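Local coordinates for protein tyrosine recombinase XerH (Helicobacter pylori, PDB 5JK0) that cuts and rejoins recombining DNA molecules as a site-specific tyrosine recombinase involved in chromosome segregation, at residues Y139-N144 / S151-I156; H4-L9 / S101-D106; E14-W19 / K82-F87. One frame throughout, in Å; residues are numbered along the deposited sequence.

Interaction 1. Residues Y139-N144 / S151-I156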
loop_
_atom_site.group_PDB
_atom_site.type_symbol
_atom_site.label_atom_id
_atom_site.label_comp_id
_atom_site.label_asym_id
_atom_site.label_seq_id
_atom_site.Cartn_x
_atom_site.Cartn_y
_atom_site.Cartn_z
ATOM N N TYR D 139 -8.608 -23.294 13.224
ATOM C CA TYR D 139 -9.283 -24.583 13.308
ATOM C C TYR D 139 -9.467 -25.016 14.760
ATOM O O TYR D 139 -10.524 -25.522 15.136
ATOM C CB TYR D 139 -8.493 -25.639 12.529
ATOM C CG TYR D 139 -9.060 -27.039 12.610
ATOM C CD1 TYR D 139 -10.067 -27.455 11.746
ATOM C CD2 TYR D 139 -8.579 -27.950 13.544
ATOM C CE1 TYR D 139 -10.582 -28.736 11.817
ATOM C CE2 TYR D 139 -9.089 -29.230 13.620
ATOM C CZ TYR D 139 -10.089 -29.619 12.756
ATOM O OH TYR D 139 -10.594 -30.896 12.834
ATOM N N ILE D 140 -8.434 -24.815 15.574
ATOM C CA ILE D 140 -8.490 -25.183 16.985
ATOM C C ILE D 140 -9.536 -24.351 17.729
ATOM O O ILE D 140 -10.268 -24.870 18.573
ATOM C CB ILE D 140 -7.116 -25.016 17.666
ATOM C CG1 ILE D 140 -6.079 -25.929 17.007
ATOM C CG2 ILE D 140 -7.212 -25.328 19.150
ATOM C CD1 ILE D 140 -4.686 -25.802 17.592
ATOM N N ASP D 141 -9.612 -23.064 17.400
ATOM C CA ASP D 141 -10.596 -22.171 18.010
ATOM C C ASP D 141 -12.030 -22.598 17.707
ATOM O O ASP D 141 -12.948 -22.300 18.470
ATOM C CB ASP D 141 -10.388 -20.730 17.534
ATOM C CG ASP D 141 -9.152 -20.086 18.129
ATOM O OD1 ASP D 141 -8.623 -20.615 19.130
ATOM O OD2 ASP D 141 -8.714 -19.044 17.597
ATOM N N LYS D 142 -12.215 -23.294 16.591
ATOM C CA LYS D 142 -13.549 -23.656 16.129
ATOM C C LYS D 142 -13.923 -25.101 16.443
ATOM O O LYS D 142 -15.058 -25.512 16.209
ATOM C CB LYS D 142 -13.666 -23.419 14.621
ATOM C CG LYS D 142 -13.491 -21.971 14.199
ATOM C CD LYS D 142 -13.342 -21.858 12.693
ATOM C CE LYS D 142 -13.042 -20.430 12.272
ATOM N NZ LYS D 142 -12.802 -20.332 10.805
ATOM N N GLN D 143 -12.975 -25.871 16.967
ATOM C CA GLN D 143 -13.220 -27.291 17.205
ATOM C C GLN D 143 -12.905 -27.738 18.630
ATOM O O GLN D 143 -12.985 -28.927 18.936
ATOM C CB GLN D 143 -12.413 -28.140 16.218
ATOM C CG GLN D 143 -12.712 -27.856 14.750
ATOM C CD GLN D 143 -14.161 -28.122 14.375
ATOM O OE1 GLN D 143 -14.837 -28.943 14.996
ATOM N NE2 GLN D 143 -14.643 -27.424 13.354
ATOM N N ASN D 144 -12.548 -26.800 19.502
ATOM C CA ASN D 144 -12.291 -27.156 20.892
ATOM C C ASN D 144 -13.407 -26.675 21.814
ATOM O O ASN D 144 -13.966 -25.598 21.614
ATOM C CB ASN D 144 -10.939 -26.600 21.359
ATOM C CG ASN D 144 -11.034 -25.179 21.885
ATOM O OD1 ASN D 144 -11.276 -24.959 23.073
ATOM N ND2 ASN D 144 -10.832 -24.209 21.005
ATOM N N SER D 151 -15.213 -22.649 25.012
ATOM C CA SER D 151 -13.979 -22.840 24.258
ATOM C C SER D 151 -12.864 -21.872 24.647
ATOM O O SER D 151 -13.121 -20.779 25.154
ATOM C CB SER D 151 -14.263 -22.702 22.761
ATOM O OG SER D 151 -15.322 -23.554 22.356
ATOM N N TYR D 152 -11.625 -22.286 24.399
ATOM C CA TYR D 152 -10.475 -21.397 24.511
ATOM C C TYR D 152 -10.215 -20.754 23.154
ATOM O O TYR D 152 -10.242 -21.430 22.127
ATOM C CB TYR D 152 -9.235 -22.159 24.990
ATOM C CG TYR D 152 -8.008 -21.288 25.169
ATOM C CD1 TYR D 152 -7.751 -20.657 26.380
ATOM C CD2 TYR D 152 -7.105 -21.100 24.128
ATOM C CE1 TYR D 152 -6.631 -19.863 26.549
ATOM C CE2 TYR D 152 -5.985 -20.304 24.286
ATOM C CZ TYR D 152 -5.753 -19.690 25.498
ATOM O OH TYR D 152 -4.639 -18.900 25.663
ATOM N N ILE D 153 -9.968 -19.448 23.148
ATOM C CA ILE D 153 -9.778 -18.725 21.895
ATOM C C ILE D 153 -8.362 -18.174 21.758
ATOM O O ILE D 153 -7.911 -17.384 22.588
ATOM C CB ILE D 153 -10.779 -17.561 21.763
ATOM C CG1 ILE D 153 -12.208 -18.057 21.999
ATOM C CG2 ILE D 153 -10.652 -16.900 20.400
ATOM C CD1 ILE D 153 -12.624 -19.177 21.073
ATOM N N TYR D 154 -7.666 -18.596 20.706
ATOM C CA TYR D 154 -6.326 -18.092 20.420
ATOM C C TYR D 154 -6.385 -16.722 19.758
ATOM O O TYR D 154 -5.690 -15.793 20.171
ATOM C CB TYR D 154 -5.560 -19.067 19.524
ATOM C CG TYR D 154 -5.007 -20.272 20.251
ATOM C CD1 TYR D 154 -3.794 -20.204 20.924
ATOM C CD2 TYR D 154 -5.694 -21.481 20.257
ATOM C CE1 TYR D 154 -3.280 -21.303 21.587
ATOM C CE2 TYR D 154 -5.188 -22.588 20.917
ATOM C CZ TYR D 154 -3.981 -22.491 21.581
ATOM O OH TYR D 154 -3.471 -23.585 22.239
ATOM N N ASN D 155 -7.220 -16.614 18.726
ATOM C CA ASN D 155 -7.382 -15.384 17.955
ATOM C C ASN D 155 -6.050 -14.860 17.420
ATOM O O ASN D 155 -5.722 -13.683 17.572
ATOM C CB ASN D 155 -8.072 -14.308 18.799
ATOM C CG ASN D 155 -8.568 -13.140 17.966
ATOM O OD1 ASN D 155 -8.723 -13.251 16.750
ATOM N ND2 ASN D 155 -8.815 -12.010 18.620
ATOM N N ILE D 156 -5.281 -15.750 16.803
ATOM C CA ILE D 156 -4.022 -15.365 16.180
ATOM C C ILE D 156 -4.297 -14.628 14.875
ATOM O O ILE D 156 -5.040 -15.118 14.024
ATOM C CB ILE D 156 -3.127 -16.584 15.900
ATOM C CG1 ILE D 156 -2.913 -17.398 17.178
ATOM C CG2 ILE D 156 -1.796 -16.140 15.316
ATOM C CD1 ILE D 156 -2.173 -16.647 18.262
HETATM O O HOH W 1 -6.580 -18.292 16.068
#
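Where the chain leaves helix 123-143, the side chains of D141 and N144 bind the backbone of Y152, Y154 and N155 in a mainly polar contact of the helical core-binding domain of this tyrosine recombinase. The two side chains hold peptide groups of a returning loop, 151-156, that has no regular structure. N144 works as a two-way clamp. Its CG lies between the backbone N and the carbonyl carbon (chi1 87°), on the side of the returning loop. N144 OD1 accepts from Y152 N at 3.0 Å, in the carbonyl plane and on a lone pair, while ND2 gives one N-H to Y152 O at 3.1 Å. The other N-H of ND2 runs almost straight (176°) back to I140 O, so the amide is held at both ends and its flip state is fixed. An asparagine suits this place because it offers donor and acceptor together. S151 OG adds a bond to N144 O. I140 CG2 meets the edge of the Y154 ring at CE2, and the ring's hydroxyl is bonded to L102 O. I153 packs on I153 of the second subunit. Aspartate suits position 141 because its short chain presents two oxygens to two successive amides, both on the syn side but out of the carboxylate plane. D141 OD1 takes Y154 N at 2.7 Å. D141 OD2 takes N155 N at 3.1 Å, and a water bridges this same OD2 to I156 N.

Interaction 2. Residues H4-L9 / S101-D106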
loop_
_atom_site.group_PDB
_atom_site.type_symbol
_atom_site.label_atom_id
_atom_site.label_comp_id
_atom_site.label_asym_id
_atom_site.label_seq_id
_atom_site.Cartn_x
_atom_site.Cartn_y
_atom_site.Cartn_z
ATOM N N HIS D 4 -13.425 -31.610 20.438
ATOM C CA HIS D 4 -12.661 -32.221 21.518
ATOM C C HIS D 4 -12.213 -31.156 22.510
ATOM O O HIS D 4 -12.139 -29.983 22.161
ATOM C CB HIS D 4 -11.445 -32.969 20.965
ATOM C CG HIS D 4 -11.768 -33.915 19.851
ATOM N ND1 HIS D 4 -12.125 -35.228 20.070
ATOM C CD2 HIS D 4 -11.785 -33.738 18.509
ATOM C CE1 HIS D 4 -12.350 -35.819 18.910
ATOM N NE2 HIS D 4 -12.150 -34.937 17.947
ATOM N N PRO D 5 -11.925 -31.557 23.758
ATOM C CA PRO D 5 -11.322 -30.608 24.698
ATOM C C PRO D 5 -9.960 -30.138 24.195
ATOM O O PRO D 5 -9.310 -30.862 23.440
ATOM C CB PRO D 5 -11.187 -31.423 25.988
ATOM C CG PRO D 5 -12.215 -32.496 25.865
ATOM C CD PRO D 5 -12.270 -32.834 24.406
ATOM N N LEU D 6 -9.541 -28.942 24.597
ATOM C CA LEU D 6 -8.265 -28.394 24.152
ATOM C C LEU D 6 -7.098 -29.267 24.600
ATOM O O LEU D 6 -6.232 -29.626 23.801
ATOM C CB LEU D 6 -8.076 -26.970 24.675
ATOM C CG LEU D 6 -6.781 -26.282 24.233
ATOM C CD1 LEU D 6 -6.807 -26.005 22.738
ATOM C CD2 LEU D 6 -6.543 -25.000 25.016
ATOM N N GLU D 7 -7.085 -29.608 25.884
ATOM C CA GLU D 7 -5.994 -30.379 26.463
ATOM C C GLU D 7 -6.498 -31.687 27.062
ATOM O O GLU D 7 -7.112 -31.694 28.128
ATOM C CB GLU D 7 -5.271 -29.551 27.526
ATOM C CG GLU D 7 -4.730 -28.228 27.005
ATOM C CD GLU D 7 -4.159 -27.353 28.105
ATOM O OE1 GLU D 7 -2.918 -27.213 28.170
ATOM O OE2 GLU D 7 -4.951 -26.804 28.901
ATOM N N GLU D 8 -6.237 -32.790 26.368
ATOM C CA GLU D 8 -6.687 -34.105 26.815
ATOM C C GLU D 8 -5.544 -34.935 27.387
ATOM O O GLU D 8 -5.774 -35.927 28.081
ATOM C CB GLU D 8 -7.350 -34.862 25.662
ATOM C CG GLU D 8 -8.681 -34.282 25.216
ATOM C CD GLU D 8 -9.295 -35.052 24.062
ATOM O OE1 GLU D 8 -10.389 -35.626 24.244
ATOM O OE2 GLU D 8 -8.684 -35.081 22.972
ATOM N N LEU D 9 -4.313 -34.529 27.094
ATOM C CA LEU D 9 -3.137 -35.265 27.543
ATOM C C LEU D 9 -2.318 -34.458 28.547
ATOM O O LEU D 9 -2.530 -33.257 28.711
ATOM C CB LEU D 9 -2.263 -35.650 26.348
ATOM C CG LEU D 9 -2.957 -36.401 25.210
ATOM C CD1 LEU D 9 -1.998 -36.625 24.051
ATOM C CD2 LEU D 9 -3.526 -37.722 25.705
ATOM N N SER D 101 1.800 -25.888 28.844
ATOM C CA SER D 101 0.429 -25.897 28.342
ATOM C C SER D 101 0.321 -25.360 26.918
ATOM O O SER D 101 1.144 -24.554 26.483
ATOM C CB SER D 101 -0.475 -25.083 29.272
ATOM O OG SER D 101 -1.783 -24.970 28.741
ATOM N N LEU D 102 -0.703 -25.812 26.198
ATOM C CA LEU D 102 -0.984 -25.307 24.857
ATOM C C LEU D 102 -1.387 -23.839 24.906
ATOM O O LEU D 102 -1.225 -23.108 23.929
ATOM C CB LEU D 102 -2.089 -26.126 24.184
ATOM C CG LEU D 102 -1.731 -27.523 23.670
ATOM C CD1 LEU D 102 -2.942 -28.173 23.020
ATOM C CD2 LEU D 102 -0.568 -27.452 22.690
ATOM N N LYS D 103 -1.914 -23.416 26.051
ATOM C CA LYS D 103 -2.352 -22.037 26.234
ATOM C C LYS D 103 -1.173 -21.065 26.275
ATOM O O LYS D 103 -1.359 -19.852 26.170
ATOM C CB LYS D 103 -3.184 -21.909 27.512
ATOM C CG LYS D 103 -4.492 -22.686 27.478
ATOM C CD LYS D 103 -5.270 -22.522 28.776
ATOM C CE LYS D 103 -6.583 -23.289 28.736
ATOM N NZ LYS D 103 -7.335 -23.179 30.016
ATOM N N ASN D 104 0.035 -21.601 26.424
ATOM C CA ASN D 104 1.241 -20.779 26.419
ATOM C C ASN D 104 1.601 -20.313 25.012
ATOM O O ASN D 104 2.397 -19.388 24.838
ATOM C CB ASN D 104 2.416 -21.543 27.032
ATOM C CG ASN D 104 2.222 -21.824 28.509
ATOM O OD1 ASN D 104 2.379 -22.957 28.964
ATOM N ND2 ASN D 104 1.877 -20.790 29.266
ATOM N N ILE D 105 1.012 -20.957 24.011
ATOM C CA ILE D 105 1.234 -20.577 22.623
ATOM C C ILE D 105 0.491 -19.288 22.288
ATOM O O ILE D 105 -0.737 -19.239 22.348
ATOM C CB ILE D 105 0.783 -21.685 21.651
ATOM C CG1 ILE D 105 1.551 -22.981 21.921
ATOM C CG2 ILE D 105 0.973 -21.239 20.209
ATOM C CD1 ILE D 105 1.192 -24.112 20.978
ATOM N N ASP D 106 1.238 -18.243 21.941
ATOM C CA ASP D 106 0.628 -16.973 21.565
ATOM C C ASP D 106 1.232 -16.412 20.282
ATOM O O ASP D 106 2.021 -17.076 19.612
ATOM C CB ASP D 106 0.760 -15.951 22.701
ATOM C CG ASP D 106 2.185 -15.820 23.221
ATOM O OD1 ASP D 106 3.135 -16.134 22.474
ATOM O OD2 ASP D 106 2.349 -15.396 24.383
#
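E7 reaches across to S101 and L102 with a single carboxylate oxygen, OE1, which accepts two hydrogen bonds. S101 OG donates the shorter one, 2.6 Å to E7 OE1, on the syn side but 32° out of the carboxylate plane. The longer comes from L102 N, 3.3 Å from E7 OE1, and approaches from above that plane on the same face. Glutamate fits here because its chain, extended beyond CG (chi2 173° places CD), spans the distance between two loops whose backbones stay apart. The serine has a double role: while donating to E7, S101 OG accepts from K103 N at 3.1 Å, which makes an ST turn at the start of the short 3-10 segment 102-104. The chain of K103 crosses that of E7 at about a right angle; K103 NZ stands 4.5 Å from E7 OE2, too far for a salt bridge, though the opposite charges may still attract. L102 CD1 touches L6 O at 3.7 Å. Farther out the contact becomes apolar: L6 CD2 lies against the aliphatic part of K103, 4.0 Å from its CG, and L6 CD1 faces L102 CD1 at 4.4 Å. Leucines suit these two buried places, L6 also touching I140 and L102 touching N15. The arrangement is loop-to-loop packing, tying the N-terminal segment ahead of helix 12-30 to the 3-10 turn between helices 74-93 and 107-117 of the all-helical N-terminal domain.

Interaction 3. Residues E14-W19 / K82-F87; sequences ENLLLW and KFHEYF
L16 and H84 mark the closest backbone approach of two helical segments, their CA atoms 7.1 Å apart. The axes of 14-19 and 82-87 come within 10.3 Å and run nearly antiparallel, at 168°, a spacing that leaves room for leucines and aromatic rings between them. L16 projects into this space. Its chi1 of 178°, anti to the backbone N, sends CG toward the facing helix, and CD2 beyond it touches both phenylalanines there, 3.9 Å from F83 CE2 and 3.9 Å from F87 CD2. That same methyl stands 4.0 Å from H84 CA, so one branch of a leucine touches F83 and H84 and, one turn on, F87. This is helix-helix packing inside the SAM-like N-terminal domain of a phage-integrase family protein, joining helix 12-30 to helix 74-93. F83 also meets F113 edge-to-face, and F87 packs on M109 and I105. Alongside, L17 lies over a face of the H84 imidazole in a CH-pi contact, its CD2 3.9 Å from the ring centroid and only 11° off the normal. L17 CG, also over that face, lies 3.3 Å from H84 NE2. A histidine suits this place in offering L17 the flat face of its ring; its NE2 is buried by the contact and has no polar partner in the model. K82, on the same helix, packs on a phosphate of the bound DNA.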
loop_
_atom_site.group_PDB
_atom_site.type_symbol
_atom_site.label_atom_id
_atom_site.label_comp_id
_atom_site.label_asym_id
_atom_site.label_seq_id
_atom_site.Cartn_x
_atom_site.Cartn_y
_atom_site.Cartn_z
ATOM N N GLU D 14 2.530 -33.601 22.838
ATOM C CA GLU D 14 1.720 -34.675 22.276
ATOM C C GLU D 14 0.321 -34.172 21.933
ATOM O O GLU D 14 -0.297 -34.629 20.971
ATOM C CB GLU D 14 1.638 -35.854 23.249
ATOM N N ASN D 15 -0.172 -33.226 22.727
ATOM C CA ASN D 15 -1.482 -32.631 22.492
ATOM C C ASN D 15 -1.486 -31.771 21.231
ATOM O O ASN D 15 -2.493 -31.685 20.527
ATOM C CB ASN D 15 -1.914 -31.797 23.699
ATOM C CG ASN D 15 -3.257 -32.226 24.253
ATOM O OD1 ASN D 15 -3.376 -32.567 25.430
ATOM N ND2 ASN D 15 -4.280 -32.214 23.405
ATOM N N LEU D 16 -0.352 -31.133 20.954
ATOM C CA LEU D 16 -0.198 -30.335 19.744
ATOM C C LEU D 16 -0.252 -31.227 18.510
ATOM O O LEU D 16 -0.881 -30.880 17.510
ATOM C CB LEU D 16 1.114 -29.548 19.775
ATOM C CG LEU D 16 1.422 -28.694 18.541
ATOM C CD1 LEU D 16 0.341 -27.644 18.323
ATOM C CD2 LEU D 16 2.791 -28.041 18.664
ATOM N N LEU D 17 0.408 -32.381 18.589
ATOM C CA LEU D 17 0.380 -33.366 17.513
ATOM C C LEU D 17 -1.039 -33.836 17.234
ATOM O O LEU D 17 -1.397 -34.120 16.092
ATOM C CB LEU D 17 1.258 -34.571 17.858
ATOM C CG LEU D 17 2.704 -34.552 17.363
ATOM C CD1 LEU D 17 3.414 -35.840 17.756
ATOM C CD2 LEU D 17 2.752 -34.347 15.858
ATOM N N LEU D 18 -1.835 -33.924 18.293
ATOM C CA LEU D 18 -3.209 -34.393 18.192
ATOM C C LEU D 18 -4.050 -33.445 17.342
ATOM O O LEU D 18 -4.823 -33.883 16.491
ATOM C CB LEU D 18 -3.818 -34.542 19.587
ATOM C CG LEU D 18 -4.923 -35.582 19.754
ATOM C CD1 LEU D 18 -4.403 -36.965 19.398
ATOM C CD2 LEU D 18 -5.459 -35.561 21.178
ATOM N N TRP D 19 -3.888 -32.146 17.572
ATOM C CA TRP D 19 -4.646 -31.137 16.836
ATOM C C TRP D 19 -4.146 -30.960 15.405
ATOM O O TRP D 19 -4.934 -30.701 14.496
ATOM C CB TRP D 19 -4.603 -29.795 17.569
ATOM C CG TRP D 19 -5.521 -29.733 18.748
ATOM C CD1 TRP D 19 -5.168 -29.699 20.066
ATOM C CD2 TRP D 19 -6.953 -29.710 18.715
ATOM N NE1 TRP D 19 -6.293 -29.648 20.855
ATOM C CE2 TRP D 19 -7.400 -29.656 20.049
ATOM C CE3 TRP D 19 -7.900 -29.727 17.686
ATOM C CZ2 TRP D 19 -8.752 -29.619 20.382
ATOM C CZ3 TRP D 19 -9.243 -29.690 18.018
ATOM C CH2 TRP D 19 -9.655 -29.636 19.354
ATOM N N LYS D 82 7.204 -28.490 11.211
ATOM C CA LYS D 82 8.339 -27.684 11.641
ATOM C C LYS D 82 8.040 -27.002 12.971
ATOM O O LYS D 82 8.909 -26.905 13.839
ATOM C CB LYS D 82 8.694 -26.631 10.587
ATOM C CG LYS D 82 9.276 -27.188 9.298
ATOM C CD LYS D 82 10.639 -27.815 9.524
ATOM C CE LYS D 82 11.266 -28.243 8.207
ATOM N NZ LYS D 82 11.396 -27.095 7.264
ATOM N N PHE D 83 6.805 -26.533 13.124
ATOM C CA PHE D 83 6.400 -25.840 14.341
ATOM C C PHE D 83 6.336 -26.787 15.532
ATOM O O PHE D 83 6.674 -26.406 16.654
ATOM C CB PHE D 83 5.046 -25.151 14.157
ATOM C CG PHE D 83 4.523 -24.520 15.415
ATOM C CD1 PHE D 83 5.144 -23.403 15.950
ATOM C CD2 PHE D 83 3.423 -25.049 16.070
ATOM C CE1 PHE D 83 4.675 -22.823 17.113
ATOM C CE2 PHE D 83 2.947 -24.470 17.232
ATOM C CZ PHE D 83 3.574 -23.357 17.754
ATOM N N HIS D 84 5.891 -28.016 15.288
ATOM C CA HIS D 84 5.869 -29.024 16.340
ATOM C C HIS D 84 7.284 -29.315 16.821
ATOM O O HIS D 84 7.533 -29.412 18.023
ATOM C CB HIS D 84 5.206 -30.312 15.856
ATOM C CG HIS D 84 5.446 -31.481 16.759
ATOM N ND1 HIS D 84 6.438 -32.409 16.524
ATOM C CD2 HIS D 84 4.835 -31.863 17.904
ATOM C CE1 HIS D 84 6.422 -33.317 17.484
ATOM N NE2 HIS D 84 5.460 -33.008 18.334
ATOM N N GLU D 85 8.204 -29.451 15.871
ATOM C CA GLU D 85 9.615 -29.656 16.180
ATOM C C GLU D 85 10.161 -28.491 17.000
ATOM O O GLU D 85 10.908 -28.689 17.958
ATOM C CB GLU D 85 10.424 -29.821 14.893
ATOM C CG GLU D 85 11.928 -29.873 15.098
ATOM C CD GLU D 85 12.692 -29.879 13.789
ATOM O OE1 GLU D 85 12.973 -30.979 13.270
ATOM O OE2 GLU D 85 13.008 -28.784 13.276
ATOM N N TYR D 86 9.776 -27.281 16.612
ATOM C CA TYR D 86 10.154 -26.074 17.336
ATOM C C TYR D 86 9.609 -26.084 18.758
ATOM O O TYR D 86 10.356 -25.910 19.719
ATOM C CB TYR D 86 9.658 -24.829 16.589
ATOM C CG TYR D 86 9.664 -23.560 17.417
ATOM C CD1 TYR D 86 10.835 -22.833 17.603
ATOM C CD2 TYR D 86 8.497 -23.086 18.005
ATOM C CE1 TYR D 86 10.843 -21.671 18.357
ATOM C CE2 TYR D 86 8.497 -21.929 18.761
ATOM C CZ TYR D 86 9.671 -21.226 18.934
ATOM O OH TYR D 86 9.669 -20.074 19.687
ATOM N N PHE D 87 8.302 -26.296 18.883
ATOM C CA PHE D 87 7.624 -26.214 20.172
ATOM C C PHE D 87 8.125 -27.257 21.170
ATOM O O PHE D 87 8.182 -26.995 22.370
ATOM C CB PHE D 87 6.110 -26.361 19.984
ATOM C CG PHE D 87 5.327 -26.258 21.263
ATOM C CD1 PHE D 87 5.059 -25.021 21.829
ATOM C CD2 PHE D 87 4.858 -27.396 21.899
ATOM C CE1 PHE D 87 4.342 -24.923 23.007
ATOM C CE2 PHE D 87 4.139 -27.304 23.076
ATOM C CZ PHE D 87 3.879 -26.065 23.629
#

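Overall arrangement
All three contacts lie in the helical N-terminal part of the chain, on the same side of its centre. Their centres are 10 Å (interactions 1 and 2), 11 Å (2 and 3) and 16 Å (1 and 3) apart. Along the chain, the helix pair of interaction 3 falls between the two segments of interaction 2, and interaction 1 follows both. Helix 12-30 links them: W19 NE1 donates to L6 O and its ring packs on I140 and N144, while N15 OD1 accepts from L9 N. Q143 O, probably hydrogen-bonded to H4 N, joins interactions 1 and 2 directly. Together they tie the N-terminal segment and the loop after helix 123-143 onto the helical domain that contacts the DNA.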